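Local coordinates for PrgZ (Enterococcus faecalis, PDB 4FAJ), which acts as a membrane-anchored extracellular receptor that binds peptide pheromone, and probably takes part in peptide import as a family 5 solute-binding protein, at residues Ala62-Gly67 and Lys558-Glu563; Thr242-Glu245 and Thr249-Lys252; Asn330-Asn335 and Glu396-Ala401; Asn343-Arg348 and Asp436-Leu441. All coordinates share one frame; numbering follows the deposited sequence. Where two conformers were deposited one is given.

Interaction 1 of 4, residues Ala62-Gly67 and Lys558-Glu563; sequences ATLTAG and KKMRIE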
loop_
_atom_site.group_PDB
_atom_site.type_symbol
_atom_site.label_atom_id
_atom_site.label_comp_id
_atom_site.label_asym_id
_atom_site.label_seq_id
_atom_site.Cartn_x
_atom_site.Cartn_y
_atom_site.Cartn_z
ATOM N N ALA A 62 19.153 9.502 -13.898
ATOM C CA ALA A 62 19.442 9.021 -12.549
ATOM C C ALA A 62 19.200 7.534 -12.480
ATOM O O ALA A 62 18.447 6.980 -13.292
ATOM C CB ALA A 62 18.565 9.729 -11.515
ATOM N N THR A 63 19.824 6.906 -11.488
ATOM C CA THR A 63 19.564 5.518 -11.148
ATOM C C THR A 63 19.135 5.478 -9.685
ATOM O O THR A 63 19.900 5.854 -8.797
ATOM C CB THR A 63 20.798 4.638 -11.390
ATOM O OG1 THR A 63 21.164 4.724 -12.771
ATOM C CG2 THR A 63 20.506 3.190 -11.040
ATOM N N LEU A 64 17.902 5.039 -9.460
ATOM C CA LEU A 64 17.289 5.007 -8.135
ATOM C C LEU A 64 17.036 3.559 -7.725
ATOM O O LEU A 64 17.359 2.635 -8.465
ATOM C CB LEU A 64 15.976 5.802 -8.138
ATOM C CG LEU A 64 16.040 7.245 -8.681
ATOM C CD1 LEU A 64 14.651 7.885 -8.665
ATOM C CD2 LEU A 64 17.032 8.105 -7.909
ATOM N N THR A 65 16.460 3.357 -6.543
ATOM C CA THR A 65 16.324 2.019 -6.001
ATOM C C THR A 65 14.875 1.635 -5.753
ATOM O O THR A 65 13.994 2.489 -5.645
ATOM C CB THR A 65 17.127 1.855 -4.690
ATOM O OG1 THR A 65 16.586 2.705 -3.677
ATOM C CG2 THR A 65 18.586 2.206 -4.913
ATOM N N ALA A 66 14.660 0.331 -5.629
ATOM C CA ALA A 66 13.339 -0.252 -5.392
ATOM C C ALA A 66 13.538 -1.430 -4.449
ATOM O O ALA A 66 14.637 -2.000 -4.398
ATOM C CB ALA A 66 12.723 -0.727 -6.716
ATOM N N GLY A 67 12.487 -1.808 -3.726
ATOM C CA GLY A 67 12.578 -2.893 -2.737
ATOM C C GLY A 67 12.251 -4.279 -3.277
ATOM O O GLY A 67 12.694 -5.282 -2.713
ATOM N N LYS A 558 7.859 13.385 -11.562
ATOM C CA LYS A 558 7.438 14.208 -12.692
ATOM C C LYS A 558 8.335 15.436 -12.907
ATOM O O LYS A 558 8.762 15.705 -14.023
ATOM C CB LYS A 558 5.983 14.666 -12.515
ATOM C CG LYS A 558 5.508 15.682 -13.571
ATOM C CD LYS A 558 4.004 15.965 -13.438
ATOM C CE LYS A 558 3.603 17.159 -14.271
ATOM N NZ LYS A 558 2.182 17.528 -14.049
ATOM N N LYS A 559 8.598 16.178 -11.837
ATOM C CA LYS A 559 9.325 17.440 -11.932
ATOM C C LYS A 559 10.780 17.300 -11.470
ATOM O O LYS A 559 11.483 18.300 -11.294
ATOM C CB LYS A 559 8.599 18.531 -11.140
ATOM C CG LYS A 559 7.250 18.934 -11.729
ATOM C CD LYS A 559 6.657 20.136 -10.973
ATOM C CE LYS A 559 5.151 20.321 -11.222
ATOM N NZ LYS A 559 4.842 21.405 -12.205
ATOM N N MET A 560 11.238 16.058 -11.314
ATOM C CA MET A 560 12.620 15.764 -10.929
ATOM C C MET A 560 13.609 16.404 -11.903
ATOM O O MET A 560 13.353 16.442 -13.106
ATOM C CB MET A 560 12.832 14.247 -10.907
ATOM C CG MET A 560 14.233 13.762 -10.565
ATOM S SD MET A 560 14.281 11.953 -10.535
ATOM C CE MET A 560 15.994 11.685 -10.095
ATOM N N ARG A 561 14.730 16.898 -11.381
ATOM C CA ARG A 561 15.835 17.375 -12.222
ATOM C C ARG A 561 17.194 17.186 -11.542
ATOM O O ARG A 561 17.267 17.023 -10.326
ATOM C CB ARG A 561 15.637 18.843 -12.605
ATOM C CG ARG A 561 15.813 19.822 -11.463
ATOM C CD ARG A 561 15.547 21.253 -11.913
ATOM N NE ARG A 561 16.085 22.212 -10.947
ATOM C CZ ARG A 561 15.439 22.665 -9.873
ATOM N NH1 ARG A 561 14.207 22.276 -9.601
ATOM N NH2 ARG A 561 16.035 23.533 -9.061
ATOM N N ILE A 562 18.261 17.202 -12.339
ATOM C CA ILE A 562 19.620 17.039 -11.845
ATOM C C ILE A 562 20.322 18.387 -11.962
ATOM O O ILE A 562 20.406 18.946 -13.053
ATOM C CB ILE A 562 20.415 15.974 -12.646
ATOM C CG1 ILE A 562 19.652 14.649 -12.733
ATOM C CG2 ILE A 562 21.788 15.740 -12.023
ATOM C CD1 ILE A 562 19.276 14.056 -11.375
ATOM N N GLU A 563 20.807 18.905 -10.834
ATOM C CA GLU A 563 21.587 20.145 -10.797
ATOM C C GLU A 563 22.986 19.866 -10.256
ATOM O O GLU A 563 23.120 19.441 -9.108
ATOM C CB GLU A 563 20.923 21.164 -9.873
ATOM C CG GLU A 563 19.696 21.857 -10.429
ATOM C CD GLU A 563 19.353 23.139 -9.656
ATOM O OE1 GLU A 563 20.053 23.470 -8.663
ATOM O OE2 GLU A 563 18.377 23.817 -10.042
#
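Three apolar pairs join Ala62 and Leu64 to Met560 and Ile562, and the methionine does most of the work. Its terminal methyl is the probe: Met560 CE comes within 3.5 Å of Ala62 CB and 4.3 Å of Leu64 CD1, touching two residues that point the same way from strand 61-66. Met560 can reach that far because its chain is fully extended, with CG anti to the backbone N (chi1 178°) and the torsions beyond it also near 180°. Ile562 adds a looser touch, its CD1 lying 4.4 Å from Ala62 CB. All four residues are buried.

The polar contact lies within residues 558-563. Arg561 grips Glu563 side-on, NE and NH2 both meeting OE2 in the guanidinium plane, with 2.6 Å from Arg561 NH2 to Glu563 OE2; both nitrogens approach from one face of the carboxylate.

Ala62 and Leu64 bond through their backbones to strand 271-276, beside which 61-66 is an outermost strand of a mixed sheet. Met560 also packs on Ile272 of that strand and, like Ile562, on Ile543 of strand 543-544, so the antiparallel pair 543-544 and 561-562 closes against the sheet. Just before strand 561-562, Lys558 and Lys559 hydrogen-bond the zinc ligands Asp263 and Asp266.

Interaction 2 of 4, residues Thr242-Glu245 and Thr249-Lys252; sequences TNLE and TSDK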
loop_
_atom_site.group_PDB
_atom_site.type_symbol
_atom_site.label_atom_id
_atom_site.label_comp_id
_atom_site.label_asym_id
_atom_site.label_seq_id
_atom_site.Cartn_x
_atom_site.Cartn_y
_atom_site.Cartn_z
ATOM N N THR A 242 10.142 1.972 -20.841
ATOM C CA THR A 242 10.928 1.636 -22.041
ATOM C C THR A 242 11.778 0.360 -21.907
ATOM O O THR A 242 12.209 -0.193 -22.916
ATOM C CB THR A 242 11.816 2.829 -22.495
ATOM O OG1 THR A 242 12.570 3.335 -21.386
ATOM C CG2 THR A 242 10.946 3.963 -23.058
ATOM N N ASN A 243 12.007 -0.112 -20.681
ATOM C CA ASN A 243 12.794 -1.333 -20.461
ATOM C C ASN A 243 12.322 -2.071 -19.215
ATOM O O ASN A 243 12.458 -1.565 -18.109
ATOM C CB ASN A 243 14.279 -0.972 -20.316
ATOM C CG ASN A 243 15.201 -2.161 -20.504
ATOM O OD1 ASN A 243 14.821 -3.310 -20.283
ATOM N ND2 ASN A 243 16.437 -1.881 -20.922
ATOM N N LEU A 244 11.731 -3.249 -19.406
ATOM C CA LEU A 244 11.320 -4.114 -18.295
ATOM C C LEU A 244 11.153 -5.519 -18.862
ATOM O O LEU A 244 10.182 -5.802 -19.562
ATOM C CB LEU A 244 10.011 -3.644 -17.630
ATOM C CG LEU A 244 9.745 -4.204 -16.221
ATOM C CD1 LEU A 244 8.522 -3.550 -15.578
ATOM C CD2 LEU A 244 9.556 -5.682 -16.209
ATOM N N GLU A 245 12.107 -6.393 -18.560
ATOM C CA GLU A 245 12.161 -7.703 -19.215
ATOM C C GLU A 245 11.069 -8.664 -18.767
ATOM O O GLU A 245 10.456 -9.337 -19.596
ATOM C CB GLU A 245 13.533 -8.345 -19.014
ATOM C CG GLU A 245 14.635 -7.652 -19.791
ATOM C CD GLU A 245 15.871 -8.515 -19.941
ATOM O OE1 GLU A 245 16.099 -9.404 -19.083
ATOM O OE2 GLU A 245 16.612 -8.304 -20.923
ATOM N N THR A 249 9.809 -10.544 -11.857
ATOM C CA THR A 249 11.155 -11.095 -11.713
ATOM C C THR A 249 12.336 -10.142 -11.966
ATOM O O THR A 249 13.392 -10.345 -11.371
ATOM C CB THR A 249 11.338 -12.329 -12.632
ATOM O OG1 THR A 249 11.187 -11.934 -13.999
ATOM C CG2 THR A 249 10.306 -13.405 -12.308
ATOM N N SER A 250 12.182 -9.136 -12.840
ATOM C CA SER A 250 13.315 -8.263 -13.230
ATOM C C SER A 250 13.792 -7.370 -12.079
ATOM O O SER A 250 12.978 -6.722 -11.416
ATOM C CB SER A 250 12.942 -7.340 -14.399
ATOM O OG SER A 250 12.973 -7.985 -15.655
ATOM N N ASP A 251 15.109 -7.335 -11.866
ATOM C CA ASP A 251 15.719 -6.494 -10.832
ATOM C C ASP A 251 16.085 -5.093 -11.349
ATOM O O ASP A 251 16.577 -4.265 -10.584
ATOM C CB ASP A 251 16.956 -7.181 -10.227
ATOM C CG ASP A 251 18.182 -7.129 -11.141
ATOM O OD1 ASP A 251 18.020 -7.087 -12.376
ATOM O OD2 ASP A 251 19.321 -7.137 -10.616
ATOM N N LYS A 252 15.838 -4.840 -12.637
ATOM C CA LYS A 252 16.136 -3.552 -13.272
ATOM C C LYS A 252 15.015 -3.138 -14.202
ATOM O O LYS A 252 14.423 -3.980 -14.868
ATOM C CB LYS A 252 17.370 -3.675 -14.150
ATOM C CG LYS A 252 18.628 -3.912 -13.435
ATOM C CD LYS A 252 19.763 -3.953 -14.444
ATOM C CE LYS A 252 21.093 -4.014 -13.745
ATOM N NZ LYS A 252 21.219 -5.219 -12.917
HETATM O O HOH W 1 14.586 -5.324 -17.208
#
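Ser250 faces Glu245 and Leu244 across the loop joining two strands, and its CB points toward them. Its hydroxyl lies beside its own backbone N and anti to the carbonyl carbon (chi1 -79°), which brings OG to 3.4 Å from Glu245 CB. There the OG atom hydrogen-bonds Gly246 N, a partner just beyond Glu245, so the serine spans the loop from its far limb to its near one.

Leu244 approaches the same serine from another direction. The leucine's first torsion (chi1 -162°) sets CG opposite the backbone N and beside the carbonyl carbon, and its CD2 methyl lies 4.2 Å from both CB and OG of Ser250, a light van der Waals touch. The rest of this buried leucine packs on Trp253 and on Val70 and Leu73. Among its side-chain atoms, Glu245 meets the serine through CB.

Between the backbones sits a water. It accepts from Glu245 N at 3.0 Å and donates to Lys252 O at 2.7 Å, bridging the limbs where Asn243 O and Lys252 O stand 4.5 Å apart.

The arrangement is the connection of a beta hairpin between antiparallel strands 239-243 and 252-257, entered through a classic beta bulge in which Thr242 and Asn243 both face Thr254.

Interaction 3 of 4, residues Asn330-Asn335 and Glu396-Ala401; sequences NKLLQN and EYWDKA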
loop_
_atom_site.group_PDB
_atom_site.type_symbol
_atom_site.label_atom_id
_atom_site.label_comp_id
_atom_site.label_asym_id
_atom_site.label_seq_id
_atom_site.Cartn_x
_atom_site.Cartn_y
_atom_site.Cartn_z
ATOM N N ASN A 330 -5.577 -23.314 11.148
ATOM C CA ASN A 330 -4.570 -23.339 12.199
ATOM C C ASN A 330 -5.216 -23.279 13.579
ATOM O O ASN A 330 -5.856 -22.286 13.943
ATOM C CB ASN A 330 -3.560 -22.209 12.022
ATOM C CG ASN A 330 -2.372 -22.343 12.959
ATOM O OD1 ASN A 330 -2.433 -21.943 14.116
ATOM N ND2 ASN A 330 -1.284 -22.919 12.459
ATOM N N LYS A 331 -5.009 -24.339 14.352
ATOM C CA LYS A 331 -5.655 -24.498 15.645
ATOM C C LYS A 331 -5.097 -23.544 16.694
ATOM O O LYS A 331 -5.848 -23.054 17.537
ATOM C CB LYS A 331 -5.527 -25.949 16.122
ATOM C CG LYS A 331 -6.093 -26.974 15.138
ATOM C CD LYS A 331 -7.494 -26.582 14.664
ATOM C CE LYS A 331 -8.294 -27.783 14.195
ATOM N NZ LYS A 331 -9.727 -27.407 14.015
ATOM N N LEU A 332 -3.792 -23.276 16.637
ATOM C CA LEU A 332 -3.173 -22.317 17.544
ATOM C C LEU A 332 -3.728 -20.895 17.344
ATOM O O LEU A 332 -4.146 -20.254 18.303
ATOM C CB LEU A 332 -1.650 -22.306 17.383
ATOM C CG LEU A 332 -0.842 -23.392 18.100
ATOM C CD1 LEU A 332 0.615 -23.329 17.662
ATOM C CD2 LEU A 332 -0.935 -23.242 19.611
ATOM N N LEU A 333 -3.741 -20.407 16.106
ATOM C CA LEU A 333 -4.100 -18.996 15.852
ATOM C C LEU A 333 -5.600 -18.736 15.931
ATOM O O LEU A 333 -6.032 -17.591 16.005
ATOM C CB LEU A 333 -3.533 -18.521 14.510
ATOM C CG LEU A 333 -2.001 -18.457 14.481
ATOM C CD1 LEU A 333 -1.502 -18.003 13.131
ATOM C CD2 LEU A 333 -1.468 -17.546 15.600
ATOM N N GLN A 334 -6.381 -19.813 15.923
ATOM C CA GLN A 334 -7.815 -19.763 16.209
ATOM C C GLN A 334 -8.086 -19.457 17.698
ATOM O O GLN A 334 -9.140 -18.930 18.048
ATOM C CB GLN A 334 -8.438 -21.103 15.763
ATOM C CG GLN A 334 -9.753 -21.535 16.383
ATOM C CD GLN A 334 -10.244 -22.840 15.754
ATOM O OE1 GLN A 334 -10.636 -22.861 14.585
ATOM N NE2 GLN A 334 -10.203 -23.929 16.517
ATOM N N ASN A 335 -7.120 -19.762 18.564
ATOM C CA ASN A 335 -7.260 -19.515 20.000
ATOM C C ASN A 335 -6.907 -18.059 20.361
ATOM O O ASN A 335 -5.782 -17.603 20.134
ATOM C CB ASN A 335 -6.407 -20.533 20.774
ATOM C CG ASN A 335 -6.600 -20.463 22.278
ATOM O OD1 ASN A 335 -6.095 -19.558 22.925
ATOM N ND2 ASN A 335 -7.305 -21.443 22.845
ATOM N N GLU A 396 1.705 -15.536 30.693
ATOM C CA GLU A 396 0.470 -15.967 31.313
ATOM C C GLU A 396 -0.657 -16.285 30.337
ATOM O O GLU A 396 -1.419 -17.224 30.570
ATOM C CB GLU A 396 0.016 -14.933 32.332
ATOM C CG GLU A 396 1.002 -14.823 33.489
ATOM C CD GLU A 396 0.350 -14.411 34.773
ATOM O OE1 GLU A 396 -0.795 -13.915 34.729
ATOM O OE2 GLU A 396 0.985 -14.590 35.829
ATOM N N TYR A 397 -0.785 -15.519 29.256
ATOM C CA TYR A 397 -1.775 -15.841 28.230
ATOM C C TYR A 397 -1.416 -17.166 27.538
ATOM O O TYR A 397 -2.299 -17.944 27.173
ATOM C CB TYR A 397 -1.897 -14.721 27.192
ATOM C CG TYR A 397 -2.927 -13.667 27.557
ATOM C CD1 TYR A 397 -4.288 -13.940 27.475
ATOM C CD2 TYR A 397 -2.539 -12.405 27.976
ATOM C CE1 TYR A 397 -5.239 -12.981 27.793
ATOM C CE2 TYR A 397 -3.483 -11.430 28.297
ATOM C CZ TYR A 397 -4.822 -11.720 28.208
ATOM O OH TYR A 397 -5.738 -10.746 28.529
ATOM N N TRP A 398 -0.122 -17.407 27.375
ATOM C CA TRP A 398 0.362 -18.652 26.786
ATOM C C TRP A 398 0.026 -19.844 27.690
ATOM O O TRP A 398 -0.465 -20.856 27.208
ATOM C CB TRP A 398 1.866 -18.559 26.521
ATOM C CG TRP A 398 2.483 -19.790 25.922
ATOM C CD1 TRP A 398 3.466 -20.562 26.476
ATOM C CD2 TRP A 398 2.168 -20.390 24.656
ATOM N NE1 TRP A 398 3.783 -21.600 25.633
ATOM C CE2 TRP A 398 3.000 -21.524 24.514
ATOM C CE3 TRP A 398 1.267 -20.083 23.634
ATOM C CZ2 TRP A 398 2.957 -22.352 23.384
ATOM C CZ3 TRP A 398 1.223 -20.910 22.505
ATOM C CH2 TRP A 398 2.064 -22.029 22.394
ATOM N N ASP A 399 0.277 -19.717 28.991
ATOM C CA ASP A 399 -0.059 -20.777 29.948
ATOM C C ASP A 399 -1.562 -21.065 29.953
ATOM O O ASP A 399 -1.981 -22.219 30.041
ATOM C CB ASP A 399 0.424 -20.427 31.367
ATOM C CG ASP A 399 1.938 -20.545 31.523
ATOM O OD1 ASP A 399 2.591 -21.238 30.704
ATOM O OD2 ASP A 399 2.493 -19.946 32.471
ATOM N N LYS A 400 -2.368 -20.013 29.840
ATOM C CA LYS A 400 -3.813 -20.159 29.732
ATOM C C LYS A 400 -4.188 -20.913 28.443
ATOM O O LYS A 400 -5.015 -21.817 28.469
ATOM C CB LYS A 400 -4.479 -18.772 29.783
ATOM C CG LYS A 400 -5.996 -18.775 29.802
ATOM C CD LYS A 400 -6.549 -17.340 29.790
ATOM C CE LYS A 400 -6.756 -16.751 31.172
ATOM N NZ LYS A 400 -8.214 -16.646 31.484
ATOM N N ALA A 401 -3.551 -20.558 27.331
ATOM C CA ALA A 401 -3.820 -21.209 26.044
ATOM C C ALA A 401 -3.487 -22.701 26.046
ATOM O O ALA A 401 -4.232 -23.506 25.493
ATOM C CB ALA A 401 -3.061 -20.515 24.928
#
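Asn335 and Ala401 make the nearest approach between a helix N-cap and the side of helix 391-402. The asparagine's OD1 lies 3.8 Å from Ala401 CB, each residue pointing its CB toward the other segment. A second touch is apolar: Leu332 CD2 stands 4.3 Å from Trp398 CH2, at the far end of the indole, and meets the ring obliquely.

The next shell explains why these groups sit where they do. Asn335 has its CG anti to the backbone N (chi1 -174°), and both ends of its amide are engaged: OD1 caps helix 336-345 by accepting from Val338 N, and ND2 donates to Glu404 OE1. With both ends bonded, the rotation of the amide is fixed and its oxygen is held against the alanine methyl. Ala401 in turn packs on Val338, the residue whose N-H the asparagine caps. Trp398 leaves its helix pointing away from residues 330-335, yet the length of the indole brings its six-membered ring back to Leu332, while NE1 is tied to Glu439 O. Leu332 also rests on Leu413 of strand 412-418.

Farther out, the short, weakly bonded helix 331-334 has an N-cap of its own at Asn330. Leu333 N donates to Asn330 OD1 at 2.8 Å, in the carbonyl plane and nearly straight, with an N-H...O angle of 159°.

Interaction 4 of 4, residues Asn343-Arg348 and Asp436-Leu441; sequences NYAIDR and DSLEGL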
loop_
_atom_site.group_PDB
_atom_site.type_symbol
_atom_site.label_atom_id
_atom_site.label_comp_id
_atom_site.label_asym_id
_atom_site.label_seq_id
_atom_site.Cartn_x
_atom_site.Cartn_y
_atom_site.Cartn_z
ATOM N N ASN A 343 0.904 -10.946 20.783
ATOM C CA ASN A 343 0.905 -9.489 20.890
ATOM C C ASN A 343 1.746 -8.984 22.068
ATOM O O ASN A 343 2.599 -8.120 21.896
ATOM C CB ASN A 343 -0.515 -8.941 21.027
ATOM C CG ASN A 343 -0.533 -7.456 21.285
ATOM O OD1 ASN A 343 -0.089 -6.668 20.447
ATOM N ND2 ASN A 343 -1.009 -7.063 22.458
ATOM N N TYR A 344 1.502 -9.515 23.261
ATOM C CA TYR A 344 2.219 -9.040 24.452
ATOM C C TYR A 344 3.714 -9.387 24.442
ATOM O O TYR A 344 4.516 -8.728 25.124
ATOM C CB TYR A 344 1.560 -9.558 25.731
ATOM C CG TYR A 344 0.314 -8.795 26.109
ATOM C CD1 TYR A 344 0.382 -7.455 26.467
ATOM C CD2 TYR A 344 -0.934 -9.407 26.100
ATOM C CE1 TYR A 344 -0.751 -6.753 26.824
ATOM C CE2 TYR A 344 -2.075 -8.712 26.450
ATOM C CZ TYR A 344 -1.980 -7.381 26.802
ATOM O OH TYR A 344 -3.121 -6.686 27.147
ATOM N N ALA A 345 4.087 -10.409 23.673
ATOM C CA ALA A 345 5.470 -10.861 23.630
ATOM C C ALA A 345 6.391 -9.981 22.776
ATOM O O ALA A 345 7.615 -10.093 22.895
ATOM C CB ALA A 345 5.541 -12.305 23.143
ATOM N N ILE A 346 5.834 -9.131 21.912
ATOM C CA ILE A 346 6.673 -8.333 20.999
ATOM C C ILE A 346 7.219 -7.061 21.659
ATOM O O ILE A 346 6.460 -6.147 22.005
ATOM C CB ILE A 346 5.944 -7.943 19.686
ATOM C CG1 ILE A 346 5.350 -9.172 18.986
ATOM C CG2 ILE A 346 6.913 -7.236 18.738
ATOM C CD1 ILE A 346 6.260 -10.324 18.906
ATOM N N ASP A 347 8.537 -7.027 21.848
ATOM C CA ASP A 347 9.220 -5.853 22.369
ATOM C C ASP A 347 9.474 -4.894 21.210
ATOM O O ASP A 347 10.541 -4.906 20.586
ATOM C CB ASP A 347 10.516 -6.244 23.069
ATOM C CG ASP A 347 11.193 -5.076 23.775
ATOM O OD1 ASP A 347 10.779 -3.913 23.604
ATOM O OD2 ASP A 347 12.171 -5.338 24.504
ATOM N N ARG A 348 8.477 -4.054 20.947
ATOM C CA ARG A 348 8.506 -3.142 19.796
ATOM C C ARG A 348 9.613 -2.095 19.910
ATOM O O ARG A 348 10.249 -1.765 18.910
ATOM C CB ARG A 348 7.149 -2.454 19.639
ATOM C CG ARG A 348 6.020 -3.412 19.322
ATOM C CD ARG A 348 4.646 -2.745 19.422
ATOM N NE ARG A 348 3.582 -3.684 19.087
ATOM C CZ ARG A 348 3.141 -4.659 19.879
ATOM N NH1 ARG A 348 3.652 -4.847 21.097
ATOM N NH2 ARG A 348 2.168 -5.456 19.454
ATOM N N ASP A 436 11.017 -16.792 23.198
ATOM C CA ASP A 436 11.424 -16.426 24.563
ATOM C C ASP A 436 10.269 -16.276 25.563
ATOM O O ASP A 436 10.474 -16.463 26.768
ATOM C CB ASP A 436 12.239 -15.125 24.557
ATOM C CG ASP A 436 12.950 -14.869 25.890
ATOM O OD1 ASP A 436 13.611 -15.800 26.411
ATOM O OD2 ASP A 436 12.851 -13.737 26.422
ATOM N N SER A 437 9.084 -15.908 25.084
ATOM C CA SER A 437 7.927 -15.693 25.962
ATOM C C SER A 437 6.862 -16.782 25.895
ATOM O O SER A 437 6.046 -16.900 26.812
ATOM C CB SER A 437 7.264 -14.349 25.649
ATOM O OG SER A 437 8.051 -13.279 26.120
ATOM N N LEU A 438 6.846 -17.551 24.811
ATOM C CA LEU A 438 5.898 -18.641 24.655
ATOM C C LEU A 438 6.689 -19.939 24.738
ATOM O O LEU A 438 7.060 -20.522 23.715
ATOM C CB LEU A 438 5.138 -18.537 23.334
ATOM C CG LEU A 438 4.063 -17.442 23.257
ATOM C CD1 LEU A 438 4.657 -16.060 23.457
ATOM C CD2 LEU A 438 3.335 -17.505 21.923
ATOM N N GLU A 439 6.951 -20.372 25.972
ATOM C CA GLU A 439 7.842 -21.507 26.212
ATOM C C GLU A 439 7.319 -22.719 25.453
ATOM O O GLU A 439 6.143 -23.057 25.545
ATOM C CB GLU A 439 7.963 -21.822 27.714
ATOM C CG GLU A 439 9.314 -22.410 28.149
ATOM C CD GLU A 439 9.326 -23.930 28.290
ATOM O OE1 GLU A 439 8.417 -24.603 27.747
ATOM O OE2 GLU A 439 10.255 -24.454 28.957
ATOM N N GLY A 440 8.196 -23.346 24.681
ATOM C CA GLY A 440 7.848 -24.556 23.957
ATOM C C GLY A 440 7.415 -24.313 22.528
ATOM O O GLY A 440 7.440 -25.237 21.722
ATOM N N LEU A 441 7.018 -23.083 22.204
ATOM C CA LEU A 441 6.618 -22.757 20.840
ATOM C C LEU A 441 7.847 -22.665 19.945
ATOM O O LEU A 441 8.802 -21.955 20.269
ATOM C CB LEU A 441 5.872 -21.426 20.797
ATOM C CG LEU A 441 5.401 -20.950 19.415
ATOM C CD1 LEU A 441 4.214 -21.777 18.926
ATOM C CD2 LEU A 441 5.045 -19.473 19.468
HETATM O O HOH W 2 9.211 -11.819 24.201
#
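The C-terminal parts of helices 336-345 and 421-437 meet here, through Ala345 and Ser437, in buried packing away from the zinc sites. Ala345 points its methyl toward residues 436-441, where CB lies 3.7 Å from Ser437 CB. Leu438, the first residue to leave helical geometry, closes on the same methyl with its CD1, 3.9 Å from Ala345 CB. The alanine thus fits against a serine and a leucine at once, and the backbones come close, with CA of Ala345 and CA of Ser437 5.9 Å apart.

Beyond the apolar touch a water completes the join. It donates to Ala345 O at 2.7 Å and accepts from Ser437 OG at 2.7 Å. The hydroxyl lies beside its own backbone N (chi1 -73°), an orientation that lets it serve the water while CB faces the alanine.

Each segment then turns away. Leu438 to Leu441 form a type II beta turn, closed by Leu441 N to Leu438 O at 3.0 Å, and Asp347 caps the helix that starts at Arg348. Ala394 of helix 391-402 packs on Ala345 from outside the pair, and Leu438 rests on Trp398.

A carbonyl at a helix end lacks its usual in-helix partner; here the water donates to Ala345 O and itself accepts from the buried serine hydroxyl, so apolar closeness and polar satisfaction coexist.

Interactions 3 and 4 form one neighbourhood, their centres 12 Å apart: Trp398 CZ2 packs 4.0 Å from Leu441 CB, and Tyr397 CE2 lies 3.6 Å from Tyr344 CE2. Their segments alternate along the chain, and helix 391-402 also packs on Ala345 and Leu438. Interactions 1 and 2 reach the same mixed sheet, at its outermost strands 61-66 and 239-243, with centres 17 Å apart and no touch. The two groups lie far apart, interactions 1 and 3 having centres 48 Å apart on opposite sides of the chain's centre. In interaction 1 the Met560 side chain lies about 10 Å from that of zinc ligand Asp266 and about 13 Å from a bound zinc ion.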